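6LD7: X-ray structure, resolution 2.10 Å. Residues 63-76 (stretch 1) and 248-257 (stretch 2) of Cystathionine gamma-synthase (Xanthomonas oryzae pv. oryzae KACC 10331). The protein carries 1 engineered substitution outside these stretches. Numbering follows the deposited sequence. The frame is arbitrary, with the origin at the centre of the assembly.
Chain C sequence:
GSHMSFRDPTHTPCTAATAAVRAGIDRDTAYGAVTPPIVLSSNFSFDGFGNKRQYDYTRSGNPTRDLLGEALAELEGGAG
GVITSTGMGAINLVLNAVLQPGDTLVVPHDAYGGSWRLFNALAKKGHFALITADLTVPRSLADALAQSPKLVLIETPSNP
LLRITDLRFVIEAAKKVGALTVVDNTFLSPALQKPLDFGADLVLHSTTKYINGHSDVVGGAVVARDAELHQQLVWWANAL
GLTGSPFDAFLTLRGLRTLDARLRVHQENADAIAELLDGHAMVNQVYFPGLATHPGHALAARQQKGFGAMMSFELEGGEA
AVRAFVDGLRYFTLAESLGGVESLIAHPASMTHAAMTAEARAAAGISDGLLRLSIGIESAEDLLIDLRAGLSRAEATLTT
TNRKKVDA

Stretch 1 (63-76) PTRDLLGEALAELE
Stretch 2, residues 248-257: DAFLTLRGLR

Two helices of one chain, residues 63-76 and a helix that begins before D248 and continues along most of the second stretch, pack with their N-to-C directions 34° apart and their axes 8.5 Å apart at closest approach. Each has helical phi/psi, near -63/-42 except for E76 at -83/-15, and most of the i to i+4 backbone hydrogen bonds are present. No direct hydrogen bond joins them; the contact is almost wholly apolar and buries 459 Å², both sides summed.

D248 points sideways, and its carboxylate leads away to a partner elsewhere in the structure. A249 sets the register: its CA lies 5.2 Å from the CA of R65, and its CB points toward the first helix, 3.7 Å from R65 CA. A methyl group suits so close a backbone approach. R65 (chi1 t) sends its guanidinium away from the contact. One water donates to T64 O (2.7 Å) and, weakly, to A249 O (3.0 Å), linking the two backbones.

F250 (chi1 t) turns its ring away, yet its backbone N lies 3.9 Å from CG2 of T64 (chi1 m). T252 points toward the first helix with chi1 off-rotamer at 148°; its OG1 sits 3.4 Å from L68 CD2 and has no partner in the model, an unsatisfied hydroxyl against a methyl.

L253 and L68, both chi1 t and chi2 p, form the second register pair, CA to CA 5.8 Å. Their branched side chains fill the space between the backbones, with L68 CD1 to L253 CD1 at 3.9 Å; L253 CD2 also reaches L67 CD1 at 4.1 Å.

G255 lies out of reach of the first helix. L256 (chi1 -143°, chi2 t) spans the widening end: its CD1 lies 3.9 Å from A71 CB and 4.3 Å from L72 CD2, and its CD2 lies 3.7 Å from L75 CD2. The small A71 and longer leucines thus accommodate one extended side chain.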

# COMPACT_ATOMS: atom_id res chain seq x y z
N PRO C 63 2.15 -15.72 -5.02
CA PRO C 63 0.78 -15.93 -5.50
C PRO C 63 0.08 -14.68 -6.03
O PRO C 63 -0.72 -14.81 -6.95
CB PRO C 63 -0.00 -16.48 -4.30
CG PRO C 63 0.87 -16.21 -3.14
CD PRO C 63 2.31 -16.06 -3.61
N THR C 64 0.34 -13.52 -5.47
CA THR C 64 -0.30 -12.26 -5.97
C THR C 64 0.22 -11.97 -7.40
O THR C 64 -0.58 -11.63 -8.31
CB THR C 64 -0.02 -11.10 -5.02
OG1 THR C 64 -0.62 -11.49 -3.77
CG2 THR C 64 -0.55 -9.81 -5.61
N ARG C 65 1.53 -12.12 -7.59
CA ARG C 65 2.15 -11.90 -8.92
C ARG C 65 1.60 -12.94 -9.95
O ARG C 65 1.30 -12.57 -11.05
CB ARG C 65 3.68 -11.92 -8.79
CG ARG C 65 4.35 -11.47 -10.08
CD ARG C 65 5.80 -11.07 -9.92
NE ARG C 65 6.48 -12.22 -9.57
CZ ARG C 65 7.24 -12.40 -8.47
NH1 ARG C 65 7.68 -11.45 -7.66
NH2 ARG C 65 7.67 -13.62 -8.31
N ASP C 66 1.50 -14.21 -9.55
CA ASP C 66 1.04 -15.32 -10.38
C ASP C 66 -0.43 -15.13 -10.77
O ASP C 66 -0.77 -15.52 -11.84
CB ASP C 66 1.20 -16.66 -9.69
CG ASP C 66 2.64 -17.14 -9.75
OD1 ASP C 66 3.44 -16.51 -10.46
OD2 ASP C 66 2.97 -18.02 -8.99
N LEU C 67 -1.27 -14.54 -9.95
CA LEU C 67 -2.65 -14.27 -10.40
C LEU C 67 -2.60 -13.36 -11.60
O LEU C 67 -3.42 -13.49 -12.39
CB LEU C 67 -3.39 -13.52 -9.33
CG LEU C 67 -4.38 -14.29 -8.52
CD1 LEU C 67 -4.91 -13.33 -7.45
CD2 LEU C 67 -5.47 -14.82 -9.42
N LEU C 68 -1.76 -12.32 -11.58
CA LEU C 68 -1.69 -11.39 -12.70
C LEU C 68 -1.14 -12.14 -13.92
O LEU C 68 -1.62 -11.95 -15.03
CB LEU C 68 -0.88 -10.16 -12.32
CG LEU C 68 -0.65 -9.18 -13.44
CD1 LEU C 68 -1.98 -8.58 -13.89
CD2 LEU C 68 0.27 -8.04 -13.00
N GLY C 69 -0.08 -12.90 -13.71
CA GLY C 69 0.45 -13.80 -14.75
C GLY C 69 -0.60 -14.64 -15.43
O GLY C 69 -0.67 -14.64 -16.68
N GLU C 70 -1.38 -15.34 -14.62
CA GLU C 70 -2.43 -16.21 -15.12
C GLU C 70 -3.51 -15.38 -15.80
O GLU C 70 -3.97 -15.80 -16.88
CB GLU C 70 -3.15 -16.94 -14.02
CG GLU C 70 -2.47 -18.20 -13.59
CD GLU C 70 -3.07 -18.65 -12.23
OE1 GLU C 70 -4.31 -18.30 -11.92
OE2 GLU C 70 -2.29 -19.23 -11.42
N ALA C 71 -3.94 -14.24 -15.25
CA ALA C 71 -4.98 -13.43 -15.94
C ALA C 71 -4.43 -12.96 -17.31
O ALA C 71 -5.17 -13.07 -18.30
CB ALA C 71 -5.41 -12.24 -15.15
N LEU C 72 -3.16 -12.54 -17.40
CA LEU C 72 -2.68 -12.10 -18.72
C LEU C 72 -2.50 -13.30 -19.66
O LEU C 72 -2.77 -13.12 -20.85
CB LEU C 72 -1.41 -11.29 -18.57
CG LEU C 72 -1.62 -9.96 -17.90
CD1 LEU C 72 -0.33 -9.26 -17.84
CD2 LEU C 72 -2.59 -9.08 -18.62
N ALA C 73 -2.04 -14.45 -19.16
CA ALA C 73 -1.90 -15.65 -20.00
C ALA C 73 -3.29 -16.00 -20.59
O ALA C 73 -3.35 -16.29 -21.78
CB ALA C 73 -1.39 -16.82 -19.21
N GLU C 74 -4.32 -15.99 -19.78
CA GLU C 74 -5.72 -16.28 -20.20
C GLU C 74 -6.21 -15.25 -21.24
O GLU C 74 -6.77 -15.65 -22.22
CB GLU C 74 -6.69 -16.37 -19.04
CG GLU C 74 -8.11 -16.72 -19.55
CD GLU C 74 -9.17 -16.92 -18.46
OE1 GLU C 74 -8.81 -16.80 -17.26
OE2 GLU C 74 -10.36 -17.16 -18.80
N LEU C 75 -6.00 -13.97 -21.09
CA LEU C 75 -6.42 -12.96 -22.10
C LEU C 75 -5.62 -13.14 -23.38
O LEU C 75 -6.18 -12.88 -24.41
CB LEU C 75 -6.11 -11.56 -21.57
CG LEU C 75 -7.19 -10.78 -20.84
CD1 LEU C 75 -8.29 -11.63 -20.29
CD2 LEU C 75 -6.59 -9.82 -19.81
N GLU C 76 -4.32 -13.46 -23.34
CA GLU C 76 -3.54 -13.56 -24.59
C GLU C 76 -3.73 -14.96 -25.23
O GLU C 76 -3.33 -15.15 -26.34
CB GLU C 76 -2.08 -13.21 -24.35
CG GLU C 76 -1.80 -11.74 -24.12
CD GLU C 76 -1.82 -10.82 -25.36
OE1 GLU C 76 -2.34 -11.20 -26.49
OE2 GLU C 76 -1.44 -9.66 -25.18
N ASP C 248 2.80 -4.09 -6.65
CA ASP C 248 2.56 -3.62 -8.05
C ASP C 248 1.64 -4.58 -8.80
O ASP C 248 0.75 -4.07 -9.50
CB ASP C 248 3.86 -3.40 -8.84
CG ASP C 248 4.62 -2.11 -8.41
OD1 ASP C 248 4.23 -1.56 -7.35
OD2 ASP C 248 5.59 -1.62 -9.19
N ALA C 249 1.78 -5.89 -8.61
CA ALA C 249 0.91 -6.87 -9.24
C ALA C 249 -0.53 -6.69 -8.76
O ALA C 249 -1.46 -6.87 -9.54
CB ALA C 249 1.40 -8.26 -9.03
N PHE C 250 -0.70 -6.40 -7.48
CA PHE C 250 -2.03 -6.12 -6.90
C PHE C 250 -2.65 -4.91 -7.60
O PHE C 250 -3.88 -4.95 -7.99
CB PHE C 250 -1.96 -5.94 -5.37
CG PHE C 250 -3.11 -5.17 -4.80
CD1 PHE C 250 -4.34 -5.80 -4.62
CD2 PHE C 250 -3.00 -3.82 -4.54
CE1 PHE C 250 -5.44 -5.10 -4.18
CE2 PHE C 250 -4.12 -3.11 -4.08
CZ PHE C 250 -5.34 -3.74 -3.93
N LEU C 251 -1.95 -3.79 -7.65
CA LEU C 251 -2.54 -2.58 -8.25
C LEU C 251 -2.82 -2.83 -9.75
O LEU C 251 -3.82 -2.30 -10.27
CB LEU C 251 -1.57 -1.42 -8.13
CG LEU C 251 -1.60 -0.65 -6.80
CD1 LEU C 251 -0.77 0.59 -6.96
CD2 LEU C 251 -3.05 -0.30 -6.40
N THR C 252 -1.95 -3.55 -10.44
CA THR C 252 -2.15 -3.84 -11.88
C THR C 252 -3.30 -4.79 -12.14
O THR C 252 -4.06 -4.46 -13.00
CB THR C 252 -0.93 -4.06 -12.78
OG1 THR C 252 -0.92 -4.95 -13.92
CG2 THR C 252 0.36 -3.77 -12.13
N LEU C 253 -3.50 -5.81 -11.35
CA LEU C 253 -4.71 -6.61 -11.49
C LEU C 253 -5.94 -5.73 -11.20
O LEU C 253 -6.99 -5.82 -11.94
CB LEU C 253 -4.58 -7.78 -10.53
CG LEU C 253 -5.58 -8.87 -10.78
CD1 LEU C 253 -5.38 -9.51 -12.14
CD2 LEU C 253 -5.48 -9.91 -9.69
N ARG C 254 -5.88 -4.88 -10.20
CA ARG C 254 -7.01 -3.95 -9.96
C ARG C 254 -7.30 -3.13 -11.22
O ARG C 254 -8.47 -3.00 -11.64
CB ARG C 254 -6.67 -3.04 -8.80
CG ARG C 254 -7.89 -2.32 -8.22
CD ARG C 254 -7.44 -1.35 -7.15
NE ARG C 254 -8.42 -0.95 -6.19
CZ ARG C 254 -9.03 0.21 -6.17
NH1 ARG C 254 -8.74 1.16 -7.05
NH2 ARG C 254 -9.76 0.52 -5.14
N GLY C 255 -6.28 -2.53 -11.82
CA GLY C 255 -6.53 -1.80 -13.06
C GLY C 255 -7.07 -2.68 -14.17
O GLY C 255 -7.96 -2.22 -14.87
N LEU C 256 -6.59 -3.92 -14.34
CA LEU C 256 -7.01 -4.82 -15.44
C LEU C 256 -8.51 -4.97 -15.41
O LEU C 256 -9.10 -5.32 -16.47
CB LEU C 256 -6.47 -6.21 -15.20
CG LEU C 256 -6.00 -7.06 -16.33
CD1 LEU C 256 -5.95 -8.51 -15.96
CD2 LEU C 256 -6.54 -6.79 -17.67
N ARG C 257 -9.08 -5.09 -14.21
CA ARG C 257 -10.53 -5.33 -14.08
C ARG C 257 -11.39 -4.32 -14.87
O ARG C 257 -12.56 -4.66 -15.12
CB ARG C 257 -10.88 -5.28 -12.58
CG ARG C 257 -10.26 -6.49 -11.87
CD ARG C 257 -10.86 -6.74 -10.49
NE ARG C 257 -10.35 -7.95 -9.84
CZ ARG C 257 -9.32 -7.95 -8.99
NH1 ARG C 257 -8.56 -6.88 -8.83
NH2 ARG C 257 -9.04 -9.05 -8.34
O HOH W 1 -2.26 -9.59 -8.70